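Long-range contact in Glyoxalase/Bleomycin resistance protein (Bacillus cereus ATCC 14579, PDB 1XQA), which is of unknown function but binds a magnesium ion and may be a glyoxalase-like metalloenzyme of the glyoxalase/bleomycin resistance/dioxygenase superfamily: residues E71-L81 / A96-P104. Sequence-based numbering, arbitrary orientation.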
ATOM      1  N   GLU A  71      -5.781  12.113  16.234  1.00 30.55           N
ATOM      2  CA  GLU A  71      -4.443  12.693  16.221  1.00 30.92           C
ATOM      3  C   GLU A  71      -3.346  11.621  16.293  1.00 30.90           C
ATOM      4  O   GLU A  71      -2.257  11.802  15.745  1.00 31.51           O
ATOM      5  CB  GLU A  71      -4.301  13.721  17.344  1.00 30.92           C
ATOM      6  CG  GLU A  71      -5.246  14.923  17.172  1.00 31.73           C
ATOM      7  CD  GLU A  71      -4.883  16.117  18.047  1.00 31.74           C
ATOM      8  OE1 GLU A  71      -3.927  16.010  18.848  1.00 33.27           O
ATOM      9  OE2 GLU A  71      -5.555  17.164  17.925  1.00 31.98           O
ATOM     10  N   GLU A  72      -3.642  10.495  16.940  1.00 30.92           N
ATOM     11  CA  GLU A  72      -2.716   9.358  16.978  1.00 30.94           C
ATOM     12  C   GLU A  72      -2.457   8.806  15.572  1.00 29.78           C
ATOM     13  O   GLU A  72      -1.333   8.420  15.248  1.00 29.44           O
ATOM     14  CB  GLU A  72      -3.249   8.264  17.911  1.00 30.92           C
ATOM     15  CG  GLU A  72      -2.442   6.961  17.941  1.00 33.02           C
ATOM     16  CD  GLU A  72      -2.645   6.169  19.239  1.00 34.15           C
ATOM     17  OE1 GLU A  72      -3.080   6.768  20.255  1.00 40.53           O
ATOM     18  OE2 GLU A  72      -2.352   4.946  19.256  1.00 38.12           O
ATOM     19  N   GLN A  73      -3.494   8.789  14.740  1.00 28.50           N
ATOM     20  CA  GLN A  73      -3.364   8.319  13.356  1.00 27.59           C
ATOM     21  C   GLN A  73      -2.538   9.270  12.490  1.00 25.99           C
ATOM     22  O   GLN A  73      -1.783   8.824  11.618  1.00 25.15           O
ATOM     23  CB  GLN A  73      -4.739   8.046  12.737  1.00 28.17           C
ATOM     24  CG  GLN A  73      -5.437   6.821  13.359  1.00 31.61           C
ATOM     25  CD  GLN A  73      -4.559   5.562  13.342  1.00 36.27           C
ATOM     26  OE1 GLN A  73      -4.257   4.989  14.396  1.00 39.97           O
ATOM     27  NE2 GLN A  73      -4.129   5.142  12.146  1.00 36.71           N
ATOM     28  N   VAL A  74      -2.671  10.571  12.747  1.00 24.33           N
ATOM     29  CA  VAL A  74      -1.838  11.574  12.093  1.00 23.13           C
ATOM     30  C   VAL A  74      -0.375  11.323  12.443  1.00 22.85           C
ATOM     31  O   VAL A  74       0.483  11.315  11.551  1.00 22.58           O
ATOM     32  CB  VAL A  74      -2.263  13.044  12.440  1.00 23.43           C
ATOM     33  CG1 VAL A  74      -1.322  14.069  11.778  1.00 21.93           C
ATOM     34  CG2 VAL A  74      -3.719  13.290  12.004  1.00 22.41           C
ATOM     35  N   ASP A  75      -0.105  11.119  13.732  1.00 22.47           N
ATOM     36  CA  ASP A  75       1.245  10.847  14.224  1.00 22.90           C
ATOM     37  C   ASP A  75       1.854   9.613  13.552  1.00 22.61           C
ATOM     38  O   ASP A  75       3.040   9.613  13.201  1.00 21.91           O
ATOM     39  CB  ASP A  75       1.236  10.648  15.752  1.00 23.01           C
ATOM     40  CG  ASP A  75       1.158  11.954  16.522  1.00 23.68           C
ATOM     41  OD1 ASP A  75       1.399  13.020  15.929  1.00 23.94           O
ATOM     42  OD2 ASP A  75       0.866  11.911  17.749  1.00 24.92           O
ATOM     43  N   LYS A  76       1.039   8.565  13.406  1.00 22.72           N
ATOM     44  CA  LYS A  76       1.500   7.303  12.846  1.00 22.61           C
ATOM     45  C   LYS A  76       1.959   7.480  11.391  1.00 21.81           C
ATOM     46  O   LYS A  76       3.054   7.039  11.048  1.00 21.30           O
ATOM     47  CB  LYS A  76       0.415   6.230  12.973  1.00 23.25           C
ATOM     48  CG  LYS A  76       0.958   4.815  13.040  1.00 26.82           C
ATOM     49  CD  LYS A  76       0.004   3.880  13.803  1.00 31.48           C
ATOM     50  CE  LYS A  76      -0.899   3.126  12.833  1.00 31.55           C
ATOM     51  NZ  LYS A  76      -1.799   2.115  13.486  1.00 30.69           N
ATOM     52  N   ILE A  77       1.139   8.128  10.557  1.00 21.17           N
ATOM     53  CA  ILE A  77       1.511   8.362   9.150  1.00 21.33           C
ATOM     54  C   ILE A  77       2.779   9.224   9.049  1.00 20.70           C
ATOM     55  O   ILE A  77       3.680   8.958   8.236  1.00 20.06           O
ATOM     56  CB  ILE A  77       0.357   9.002   8.323  1.00 20.94           C
ATOM     57  CG1 ILE A  77      -0.880   8.091   8.301  1.00 22.47           C
ATOM     58  CG2 ILE A  77       0.809   9.255   6.864  1.00 21.76           C
ATOM     59  CD1 ILE A  77      -2.133   8.777   7.713  1.00 22.36           C
ATOM     60  N   ASN A  78       2.825  10.284   9.854  1.00 21.06           N
ATOM     61  CA  ASN A  78       4.020  11.125   9.981  1.00 20.59           C
ATOM     62  C   ASN A  78       5.277  10.314  10.321  1.00 20.63           C
ATOM     63  O   ASN A  78       6.298  10.423   9.652  1.00 20.11           O
ATOM     64  CB  ASN A  78       3.770  12.157  11.096  1.00 20.65           C
ATOM     65  CG  ASN A  78       4.833  13.228  11.143  1.00 21.85           C
ATOM     66  OD1 ASN A  78       5.775  13.145  11.934  1.00 22.23           O
ATOM     67  ND2 ASN A  78       4.700  14.237  10.283  1.00 19.38           N
ATOM     68  N   GLN A  79       5.185   9.505  11.379  1.00 20.42           N
ATOM     69  CA  GLN A  79       6.302   8.669  11.840  1.00 22.11           C
ATOM     70  C   GLN A  79       6.751   7.705  10.741  1.00 20.95           C
ATOM     71  O   GLN A  79       7.952   7.573  10.470  1.00 21.01           O
ATOM     72  CB  GLN A  79       5.911   7.899  13.115  1.00 21.70           C
ATOM     73  CG  GLN A  79       6.949   6.865  13.595  1.00 24.97           C
ATOM     74  CD  GLN A  79       6.369   5.738  14.491  1.00 26.24           C
ATOM     75  OE1 GLN A  79       5.162   5.706  14.801  1.00 31.21           O
ATOM     76  NE2 GLN A  79       7.241   4.803  14.901  1.00 30.97           N
ATOM     77  N   ARG A  80       5.794   7.065  10.072  1.00 20.11           N
ATOM     78  CA  ARG A  80       6.142   6.092   9.045  1.00 18.53           C
ATOM     79  C   ARG A  80       6.770   6.746   7.827  1.00 18.56           C
ATOM     80  O   ARG A  80       7.733   6.218   7.272  1.00 18.10           O
ATOM     81  CB  ARG A  80       4.938   5.236   8.665  1.00 18.70           C
ATOM     82  CG  ARG A  80       4.518   4.321   9.804  1.00 18.06           C
ATOM     83  CD  ARG A  80       3.276   3.509   9.514  1.00 16.45           C
ATOM     84  NE  ARG A  80       2.932   2.731  10.717  1.00 16.67           N
ATOM     85  CZ  ARG A  80       2.005   1.781  10.759  1.00 18.64           C
ATOM     86  NH1 ARG A  80       1.301   1.465   9.671  1.00 18.74           N
ATOM     87  NH2 ARG A  80       1.784   1.141  11.893  1.00 16.13           N
ATOM     88  N   LEU A  81       6.246   7.899   7.434  1.00 18.76           N
ATOM     89  CA  LEU A  81       6.835   8.659   6.311  1.00 19.33           C
ATOM     90  C   LEU A  81       8.282   9.050   6.629  1.00 20.52           C
ATOM     91  O   LEU A  81       9.173   8.838   5.814  1.00 20.46           O
ATOM     92  CB  LEU A  81       5.995   9.893   5.980  1.00 19.00           C
ATOM     93  CG  LEU A  81       4.683   9.631   5.236  1.00 19.86           C
ATOM     94  CD1 LEU A  81       3.826  10.903   5.206  1.00 19.78           C
ATOM     95  CD2 LEU A  81       4.944   9.113   3.819  1.00 19.03           C
ATOM     96  N   ALA A  96      -6.530  22.586  12.664  1.00 28.79           N
ATOM     97  CA  ALA A  96      -6.494  21.148  12.824  1.00 28.33           C
ATOM     98  C   ALA A  96      -5.063  20.719  13.162  1.00 28.30           C
ATOM     99  O   ALA A  96      -4.118  21.501  13.022  1.00 28.92           O
ATOM    100  CB  ALA A  96      -6.966  20.475  11.545  1.00 28.73           C
ATOM    101  N   TYR A  97      -4.909  19.482  13.613  1.00 27.15           N
ATOM    102  CA  TYR A  97      -3.593  18.920  13.861  1.00 26.31           C
ATOM    103  C   TYR A  97      -3.121  18.375  12.505  1.00 25.70           C
ATOM    104  O   TYR A  97      -3.689  17.409  12.000  1.00 24.79           O
ATOM    105  CB  TYR A  97      -3.719  17.835  14.927  1.00 26.86           C
ATOM    106  CG  TYR A  97      -2.449  17.183  15.406  1.00 26.76           C
ATOM    107  CD1 TYR A  97      -1.492  17.904  16.113  1.00 27.81           C
ATOM    108  CD2 TYR A  97      -2.223  15.823  15.190  1.00 26.70           C
ATOM    109  CE1 TYR A  97      -0.337  17.297  16.581  1.00 27.78           C
ATOM    110  CE2 TYR A  97      -1.077  15.203  15.658  1.00 27.11           C
ATOM    111  CZ  TYR A  97      -0.134  15.949  16.350  1.00 27.80           C
ATOM    112  OH  TYR A  97       1.009  15.356  16.819  1.00 26.87           O
ATOM    113  N   THR A  98      -2.102  19.026  11.932  1.00 24.50           N
ATOM    114  CA  THR A  98      -1.793  18.940  10.491  1.00 24.37           C
ATOM    115  C   THR A  98      -0.299  18.838  10.178  1.00 23.19           C
ATOM    116  O   THR A  98       0.528  19.488  10.814  1.00 21.92           O
ATOM    117  CB  THR A  98      -2.276  20.224   9.756  1.00 24.39           C
ATOM    118  OG1 THR A  98      -3.589  20.578  10.204  1.00 27.61           O
ATOM    119  CG2 THR A  98      -2.294  20.032   8.245  1.00 24.98           C
ATOM    120  N   PHE A  99       0.044  18.050   9.162  1.00 22.12           N
ATOM    121  CA  PHE A  99       1.347  18.199   8.534  1.00 21.33           C
ATOM    122  C   PHE A  99       1.204  18.038   7.033  1.00 21.23           C
ATOM    123  O   PHE A  99       0.157  17.599   6.539  1.00 21.52           O
ATOM    124  CB  PHE A  99       2.372  17.215   9.092  1.00 21.08           C
ATOM    125  CG  PHE A  99       2.156  15.779   8.668  1.00 19.59           C
ATOM    126  CD1 PHE A  99       2.782  15.274   7.532  1.00 20.87           C
ATOM    127  CD2 PHE A  99       1.356  14.933   9.430  1.00 21.14           C
ATOM    128  CE1 PHE A  99       2.603  13.958   7.146  1.00 20.43           C
ATOM    129  CE2 PHE A  99       1.172  13.601   9.053  1.00 20.91           C
ATOM    130  CZ  PHE A  99       1.794  13.117   7.919  1.00 21.12           C
ATOM    131  N   TYR A 100       2.260  18.403   6.324  1.00 20.97           N
ATOM    132  CA  TYR A 100       2.276  18.289   4.883  1.00 20.90           C
ATOM    133  C   TYR A 100       3.439  17.400   4.444  1.00 20.97           C
ATOM    134  O   TYR A 100       4.455  17.294   5.143  1.00 21.32           O
ATOM    135  CB  TYR A 100       2.381  19.663   4.228  1.00 21.15           C
ATOM    136  CG  TYR A 100       1.274  20.596   4.643  1.00 21.31           C
ATOM    137  CD1 TYR A 100       0.100  20.674   3.913  1.00 21.14           C
ATOM    138  CD2 TYR A 100       1.381  21.354   5.815  1.00 21.57           C
ATOM    139  CE1 TYR A 100      -0.932  21.516   4.304  1.00 21.66           C
ATOM    140  CE2 TYR A 100       0.353  22.193   6.227  1.00 22.73           C
ATOM    141  CZ  TYR A 100      -0.800  22.266   5.467  1.00 23.26           C
ATOM    142  OH  TYR A 100      -1.823  23.106   5.860  1.00 24.52           O
ATOM    143  N   VAL A 101       3.297  16.807   3.265  1.00 20.09           N
ATOM    144  CA  VAL A 101       4.363  16.025   2.669  1.00 19.66           C
ATOM    145  C   VAL A 101       4.364  16.234   1.157  1.00 20.45           C
ATOM    146  O   VAL A 101       3.307  16.251   0.528  1.00 20.63           O
ATOM    147  CB  VAL A 101       4.254  14.517   3.037  1.00 19.66           C
ATOM    148  CG1 VAL A 101       2.928  13.909   2.565  1.00 18.30           C
ATOM    149  CG2 VAL A 101       5.485  13.706   2.512  1.00 19.28           C
ATOM    150  N   GLU A 102       5.552  16.409   0.589  1.00 21.17           N
ATOM    151  CA  GLU A 102       5.707  16.520  -0.857  1.00 22.08           C
ATOM    152  C   GLU A 102       5.710  15.121  -1.408  1.00 22.39           C
ATOM    153  O   GLU A 102       6.629  14.343  -1.111  1.00 22.81           O
ATOM    154  CB  GLU A 102       7.027  17.183  -1.202  1.00 22.99           C
ATOM    155  CG  GLU A 102       7.310  18.407  -0.408  1.00 28.37           C
ATOM    156  CD  GLU A 102       6.879  19.631  -1.119  1.00 35.20           C
ATOM    157  OE1 GLU A 102       7.775  20.452  -1.438  1.00 37.59           O
ATOM    158  OE2 GLU A 102       5.659  19.756  -1.371  1.00 38.50           O
ATOM    159  N   ALA A 103       4.695  14.806  -2.215  1.00 21.67           N
ATOM    160  CA  ALA A 103       4.442  13.434  -2.660  1.00 20.95           C
ATOM    161  C   ALA A 103       5.141  13.120  -3.973  1.00 20.52           C
ATOM    162  O   ALA A 103       5.341  14.026  -4.807  1.00 20.30           O
ATOM    163  CB  ALA A 103       2.951  13.201  -2.810  1.00 19.82           C
ATOM    164  N   PRO A 104       5.517  11.836  -4.168  1.00 20.69           N
ATOM    165  CA  PRO A 104       5.970  11.370  -5.476  1.00 20.62           C
ATOM    166  C   PRO A 104       4.987  11.791  -6.567  1.00 21.43           C
ATOM    167  O   PRO A 104       3.761  11.708  -6.374  1.00 21.94           O
ATOM    168  CB  PRO A 104       5.989   9.849  -5.315  1.00 20.77           C
ATOM    169  CG  PRO A 104       6.362   9.649  -3.865  1.00 19.81           C
ATOM    170  CD  PRO A 104       5.573  10.754  -3.161  1.00 20.62           C
TER
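Y97, F99 and V101 point from one face of strand 97-103 onto helix 71-83, which packs along the strand in the second βαβββ module of this vicinal oxygen chelate fold. Segment 71-81 of the helix and the strand run almost parallel, their axes 18° apart and 9.1 Å from each other at closest approach.

Y97 spans the N-terminal end of the contact. Its CB lies 3.6 Å from E71 OE2. From there CG faces the carboxyl carbon of E71, and CD2 meets E71 CB and CG and also V74 CB, at 3.9 Å. The E71 carboxylate is stacked over one ring face, near its rim, the two planes only 14° apart; a hydrogen bond between OE1 and H93 NE2 would help fix the rotation of this group. CE2 passes the carbonyl oxygen of E71. At the tip, Y97 OH donates to the syn lone pair of D75 OD1 over a short 2.5 Å. The D75 carboxylate is turned steeply to the ring.

One step along the face, F99 has CG between its backbone N and carbonyl carbon (chi1 72°), which turns the ring toward the helix. V74 CG1 lies in the ring plane, 3.7 Å from F99 CD2, while I77 CG2 and L81 CD1 border the CZ and CE1 edge. L81 CD1 also reaches V101 CG1, and L81 packs on F20 and Y24 of helix 14-25.

On the helix's outer side, K76 forms a salt bridge with D84, and R80 with E83 and D84, of the second subunit. N78 lies over one face of F99: its CB makes a CH-pi contact, and its amide stands nearly upright on the ring, with ND2, hydrogen-bonded to the carbonyl oxygen of E89, above the ring centre and 3.4 Å from F99 CG.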